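PDB 4PMH: pectinesterase, which catalyses hydrolysis of the methyl esters of pectin, releasing methanol and leaving de-esterified polygalacturonate, and probably serves the rice weevil in digesting plant cell walls. Local coordinates for residues A[129-132]-A[133-137]; A[105-108]-A[109-113]. All coordinates share one frame; numbering follows the deposited sequence.

Contact 1 (A[129-132]-A[133-137])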
ATOM      1  N   PRO A 129      17.908  12.023 -13.098  1.00 15.68           N
ATOM      2  CA  PRO A 129      17.054  12.625 -12.074  1.00 16.15           C
ATOM      3  C   PRO A 129      16.760  11.769 -10.844  1.00 15.89           C
ATOM      4  O   PRO A 129      16.553  12.331  -9.783  1.00 16.36           O
ATOM      5  CB  PRO A 129      15.759  12.968 -12.830  1.00 16.46           C
ATOM      6  CG  PRO A 129      15.814  12.182 -14.091  1.00 16.70           C
ATOM      7  CD  PRO A 129      17.261  12.018 -14.422  1.00 16.23           C
ATOM      8  N   ALA A 130      16.765  10.442 -10.955  1.00 15.96           N
ATOM      9  CA  ALA A 130      16.552   9.582  -9.766  1.00 15.75           C
ATOM     10  C   ALA A 130      17.843   9.079  -9.110  1.00 16.53           C
ATOM     11  O   ALA A 130      17.800   8.174  -8.249  1.00 15.30           O
ATOM     12  CB  ALA A 130      15.660   8.398 -10.115  1.00 16.42           C
ATOM     13  N   TYR A 131      18.983   9.668  -9.477  1.00 16.50           N
ATOM     14  CA  TYR A 131      20.270   9.159  -9.009  1.00 17.61           C
ATOM     15  C   TYR A 131      20.399   9.264  -7.483  1.00 17.39           C
ATOM     16  O   TYR A 131      20.922   8.351  -6.835  1.00 17.37           O
ATOM     17  CB  TYR A 131      21.440   9.874  -9.711  1.00 18.77           C
ATOM     18  CG  TYR A 131      22.785   9.298  -9.314  1.00 20.21           C
ATOM     19  CD1 TYR A 131      23.273   8.148  -9.914  1.00 21.21           C
ATOM     20  CD2 TYR A 131      23.538   9.878  -8.309  1.00 21.76           C
ATOM     21  CE1 TYR A 131      24.494   7.605  -9.532  1.00 22.80           C
ATOM     22  CE2 TYR A 131      24.760   9.342  -7.926  1.00 22.39           C
ATOM     23  CZ  TYR A 131      25.223   8.214  -8.536  1.00 22.59           C
ATOM     24  OH  TYR A 131      26.438   7.687  -8.166  1.00 26.12           O
ATOM     25  N   SER A 132      19.904  10.359  -6.912  1.00 18.12           N
ATOM     26  CA  SER A 132      19.985  10.556  -5.462  1.00 19.20           C
ATOM     27  C   SER A 132      19.208   9.471  -4.697  1.00 18.55           C
ATOM     28  O   SER A 132      19.670   8.987  -3.657  1.00 17.12           O
ATOM     29  CB  SER A 132      19.520  11.957  -5.065  1.00 20.96           C
ATOM     30  OG  SER A 132      18.237  12.255  -5.612  1.00 23.73           O
ATOM     31  N   MET A 133      18.062   9.048  -5.227  1.00 17.64           N
ATOM     32  CA  MET A 133      17.344   7.917  -4.620  1.00 17.45           C
ATOM     33  C   MET A 133      18.216   6.658  -4.647  1.00 17.05           C
ATOM     34  O   MET A 133      18.407   6.018  -3.620  1.00 16.38           O
ATOM     35  CB  MET A 133      16.014   7.640  -5.326  1.00 17.75           C
ATOM     36  CG  MET A 133      14.983   8.737  -5.156  1.00 18.44           C
ATOM     37  SD  MET A 133      13.546   8.510  -6.230  1.00 19.06           S
ATOM     38  CE  MET A 133      12.822   7.017  -5.557  1.00 19.38           C
ATOM     39  N   TYR A 134      18.728   6.310  -5.827  1.00 17.03           N
ATOM     40  CA  TYR A 134      19.594   5.122  -5.977  1.00 16.70           C
ATOM     41  C   TYR A 134      20.817   5.199  -5.047  1.00 16.96           C
ATOM     42  O   TYR A 134      21.115   4.256  -4.269  1.00 16.19           O
ATOM     43  CB  TYR A 134      20.004   4.926  -7.452  1.00 17.19           C
ATOM     44  CG  TYR A 134      21.248   4.077  -7.610  1.00 17.42           C
ATOM     45  CD1 TYR A 134      21.209   2.707  -7.374  1.00 17.46           C
ATOM     46  CD2 TYR A 134      22.469   4.649  -7.943  1.00 17.42           C
ATOM     47  CE1 TYR A 134      22.348   1.922  -7.479  1.00 17.16           C
ATOM     48  CE2 TYR A 134      23.618   3.866  -8.058  1.00 18.14           C
ATOM     49  CZ  TYR A 134      23.549   2.504  -7.818  1.00 18.07           C
ATOM     50  OH  TYR A 134      24.680   1.706  -7.938  1.00 19.57           O
ATOM     51  N   ASN A 135      21.504   6.334  -5.099  1.00 17.48           N
ATOM     52  CA  ASN A 135      22.703   6.533  -4.304  1.00 19.54           C
ATOM     53  C   ASN A 135      22.450   6.450  -2.790  1.00 19.02           C
ATOM     54  O   ASN A 135      23.266   5.905  -2.048  1.00 19.29           O
ATOM     55  CB  ASN A 135      23.392   7.849  -4.668  1.00 20.83           C
ATOM     56  CG  ASN A 135      24.723   8.019  -3.947  1.00 23.70           C
ATOM     57  OD1 ASN A 135      25.530   7.081  -3.866  1.00 24.26           O
ATOM     58  ND2 ASN A 135      24.954   9.207  -3.410  1.00 25.90           N
ATOM     59  N   SER A 136      21.309   6.955  -2.336  1.00 20.04           N
ATOM     60  CA  SER A 136      20.964   6.883  -0.917  1.00 20.88           C
ATOM     61  C   SER A 136      20.764   5.440  -0.457  1.00 20.12           C
ATOM     62  O   SER A 136      21.069   5.110   0.678  1.00 24.57           O
ATOM     63  CB  SER A 136      19.708   7.702  -0.603  1.00 22.42           C
ATOM     64  OG  SER A 136      18.551   6.955  -0.921  1.00 23.90           O
ATOM     65  N   CYS A 137      20.265   4.573  -1.330  1.00 18.29           N
ATOM     66  CA  CYS A 137      20.195   3.154  -1.034  1.00 16.62           C
ATOM     67  C   CYS A 137      21.556   2.461  -1.213  1.00 16.45           C
ATOM     68  O   CYS A 137      21.949   1.618  -0.394  1.00 15.52           O
ATOM     69  CB  CYS A 137      19.144   2.493  -1.912  1.00 17.14           C
ATOM     70  SG  CYS A 137      17.491   3.125  -1.550  1.00 17.57           S
TER
HETATM   71  O   HOH W   1      21.943  10.460  -2.331  1.00 29.41           O

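Contact 2 (A[105-108]-A[109-113])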
ATOM      1  N   LEU A 105      11.294  -8.158  -8.850  1.00 14.47           N
ATOM      2  CA  LEU A 105      12.617  -8.475  -8.307  1.00 15.27           C
ATOM      3  C   LEU A 105      12.447  -9.244  -7.009  1.00 15.36           C
ATOM      4  O   LEU A 105      11.393  -9.149  -6.389  1.00 14.61           O
ATOM      5  CB  LEU A 105      13.391  -7.190  -8.020  1.00 15.59           C
ATOM      6  CG  LEU A 105      13.964  -6.410  -9.191  1.00 15.92           C
ATOM      7  CD1 LEU A 105      14.461  -5.057  -8.729  1.00 16.07           C
ATOM      8  CD2 LEU A 105      15.089  -7.195  -9.848  1.00 16.18           C
ATOM      9  N   ASN A 106      13.462 -10.029  -6.636  1.00 15.33           N
ATOM     10  CA  ASN A 106      13.560 -10.667  -5.304  1.00 15.93           C
ATOM     11  C   ASN A 106      14.563  -9.818  -4.531  1.00 16.26           C
ATOM     12  O   ASN A 106      15.777 -10.010  -4.640  1.00 14.82           O
ATOM     13  CB  ASN A 106      14.056 -12.121  -5.429  1.00 16.89           C
ATOM     14  CG  ASN A 106      14.137 -12.865  -4.090  1.00 17.76           C
ATOM     15  OD1 ASN A 106      14.171 -12.278  -3.008  1.00 15.96           O
ATOM     16  ND2 ASN A 106      14.223 -14.190  -4.179  1.00 19.67           N
ATOM     17  N   MET A 107      14.053  -8.850  -3.780  1.00 16.37           N
ATOM     18  CA  MET A 107      14.900  -7.822  -3.191  1.00 16.15           C
ATOM     19  C   MET A 107      14.345  -7.414  -1.846  1.00 16.03           C
ATOM     20  O   MET A 107      13.659  -6.387  -1.733  1.00 16.39           O
ATOM     21  CB  MET A 107      15.001  -6.608  -4.122  1.00 16.68           C
ATOM     22  CG  MET A 107      16.093  -5.616  -3.710  1.00 17.16           C
ATOM     23  SD  MET A 107      16.437  -4.367  -4.971  1.00 18.30           S
ATOM     24  CE  MET A 107      15.036  -3.272  -4.785  1.00 17.94           C
ATOM     25  N   PRO A 108      14.634  -8.217  -0.812  1.00 15.79           N
ATOM     26  CA  PRO A 108      14.183  -7.870   0.537  1.00 15.54           C
ATOM     27  C   PRO A 108      14.938  -6.696   1.174  1.00 14.66           C
ATOM     28  O   PRO A 108      15.978  -6.262   0.670  1.00 13.58           O
ATOM     29  CB  PRO A 108      14.439  -9.161   1.332  1.00 16.09           C
ATOM     30  CG  PRO A 108      15.623  -9.788   0.648  1.00 15.86           C
ATOM     31  CD  PRO A 108      15.427  -9.466  -0.828  1.00 16.13           C
ATOM     32  N   ALA A 109      14.401  -6.197   2.283  1.00 14.59           N
ATOM     33  CA  ALA A 109      15.086  -5.176   3.094  1.00 14.83           C
ATOM     34  C   ALA A 109      16.476  -5.653   3.523  1.00 15.30           C
ATOM     35  O   ALA A 109      17.376  -4.835   3.750  1.00 14.67           O
ATOM     36  CB  ALA A 109      14.280  -4.842   4.328  1.00 14.66           C
ATOM     37  N   GLN A 110      16.630  -6.970   3.633  1.00 15.91           N
ATOM     38  CA  GLN A 110      17.867  -7.577   4.130  1.00 17.09           C
ATOM     39  C   GLN A 110      18.963  -7.622   3.065  1.00 17.70           C
ATOM     40  O   GLN A 110      20.108  -7.985   3.360  1.00 17.81           O
ATOM     41  CB  GLN A 110      17.554  -8.975   4.690  1.00 18.39           C
ATOM     42  CG  GLN A 110      16.775  -8.979   6.013  1.00 18.91           C
ATOM     43  CD  GLN A 110      15.321  -8.496   5.919  1.00 20.04           C
ATOM     44  OE1 GLN A 110      14.649  -8.618   4.878  1.00 19.21           O
ATOM     45  NE2 GLN A 110      14.818  -7.973   7.032  1.00 21.30           N
ATOM     46  N   THR A 111      18.621  -7.272   1.824  1.00 16.27           N
ATOM     47  CA  THR A 111      19.594  -7.160   0.758  1.00 16.11           C
ATOM     48  C   THR A 111      20.786  -6.305   1.155  1.00 15.49           C
ATOM     49  O   THR A 111      20.634  -5.205   1.687  1.00 14.85           O
ATOM     50  CB  THR A 111      18.946  -6.530  -0.495  1.00 15.73           C
ATOM     51  OG1 THR A 111      17.863  -7.355  -0.929  1.00 15.96           O
ATOM     52  CG2 THR A 111      19.944  -6.410  -1.617  1.00 16.32           C
ATOM     53  N   THR A 112      21.989  -6.780   0.874  1.00 15.79           N
ATOM     54  CA  THR A 112      23.135  -5.946   1.153  1.00 15.94           C
ATOM     55  C   THR A 112      23.244  -4.874   0.084  1.00 16.15           C
ATOM     56  O   THR A 112      22.829  -5.081  -1.041  1.00 15.86           O
ATOM     57  CB  THR A 112      24.464  -6.726   1.190  1.00 16.10           C
ATOM     58  OG1 THR A 112      24.811  -7.130  -0.128  1.00 17.41           O
ATOM     59  CG2 THR A 112      24.367  -7.927   2.106  1.00 16.68           C
ATOM     60  N   PRO A 113      23.816  -3.713   0.439  1.00 17.79           N
ATOM     61  CA  PRO A 113      24.059  -2.682  -0.559  1.00 18.40           C
ATOM     62  C   PRO A 113      24.901  -3.104  -1.748  1.00 18.04           C
ATOM     63  O   PRO A 113      24.636  -2.642  -2.857  1.00 16.48           O
ATOM     64  CB  PRO A 113      24.761  -1.589   0.240  1.00 19.11           C
ATOM     65  CG  PRO A 113      24.127  -1.715   1.577  1.00 18.87           C
ATOM     66  CD  PRO A 113      24.013  -3.197   1.798  1.00 17.88           C
TER

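Contact 1 (A[129-132]-A[133-137])
Tyr131 and Tyr134, one helical turn apart, form an offset edge-to-face pair at the start of helix 131-138. The edge of the Tyr134 ring is directed toward the face of Tyr131, the planes lie at 61°, and the two side chains come closest where CE1 of Tyr131 stands 3.9 Å from CD2 of Tyr134. Both rings leave the backbone with CG anti to the backbone N (chi1 -176° in Tyr131), and this shared torsion, three positions apart on the helix, is what brings them together. Farther round the ring, CE2 of Tyr131 lies 3.8 Å from CB of Asn135, an oblique approach, and the amide plane of Asn135 is turned only 18° from the ring plane. Apolar contact continues more loosely at Ala130, whose CB approaches SD of Met133 at 4.4 Å.

The hydrogen bonds are those of a first helical turn. Ala130, at the N-cap position, accepts from Tyr134 N through its carbonyl, Tyr131 O receives Asn135 N at 2.7 Å, and Ser132 O receives Ser136 N. Side-chain chemistry enters at Ser136, whose OG donates back to Met133 O over 2.9 Å; Cys137 N reaches that oxygen from the same face of the carbonyl plane, so two donors grip it. A water donates to Ser132 O at 3.0 Å and is held weakly by Asn135 ND2.

Beyond the helix, Tyr134 stacks on Phe124, Met133 and Ala130 rest on Tyr81 of strand 80-82, and Cys137 is tied to Cys148 by a disulfide. The chemistry implies an amphipathic helix start: Ala130, Met133 and Tyr134 make the buried side, with Tyr131 at its border, while the Ser136 hydroxyl and a water serve the carbonyls of Met133 and Ser132.

Contact 2 (A[105-108]-A[109-113])
Pro108 and Thr111 meet at the two ends of a type I beta turn, and a single carbonyl oxygen joins them. Pro108 O takes two hydrogen bonds from the same residue: Thr111 N at 3.1 Å, the bond that closes the turn, and Thr111 OG1 at 2.7 Å. They arrive from different directions, for the amide nitrogen stands well above the carbonyl plane, 62° out of it, whereas the hydroxyl is tilted from that plane by only 18°. With OG1 beside its own backbone N and anti to the carbonyl carbon (chi1 -60°), the hydroxyl is swung back over the start of the turn. It also lies against the proline ring, 3.2 Å from CD of Pro108, and the two side chains cross at about a right angle. Without the hydroxyl, as with an alanine here, Pro108 O would keep only the amide of its two donors from this residue, and a gap would probably open beside the proline ring.

The turn belongs to the loop that leads from strand 101-105 of the parallel beta-helix to helix 113-120, where Thr112 is the N-cap and its OG1 bonds to Ala115 N. Ala109 and Gln110 fill the middle of the turn close to the probable substrate site: Gln110 NE2 is hydrogen-bonded to OE1 of Gln177, a substrate-binding residue by similarity. The bend of Gln110 at chi2 brings its OE1 to 3.6 Å from CB of Pro108. Met107, just before the turn, touches Thr111 too, its CG 3.7 Å from OG1 of Thr111 and its side chain resting on Tyr116 and Leu119 of helix 113-120.

In the fold
Both contacts are local, and each lies at or just before the start of a helix on the same side of the chain's centre: contact 1 opens helix 131-138, and contact 2 sits in the loop leading into helix 113-120. Their centres are about 16 Å apart, and helix 113-120 is common ground, touched by Tyr134 and Cys137 from one and by Met107 from the other. Contact 2 is buried and approaches the probable active site; contact 1 is partly buried and remote from it. The chemistry follows: successive helical bonds, paired aromatics and a water in contact 1, against one carbonyl oxygen with two hydrogen-bond donors beside a proline ring in contact 2.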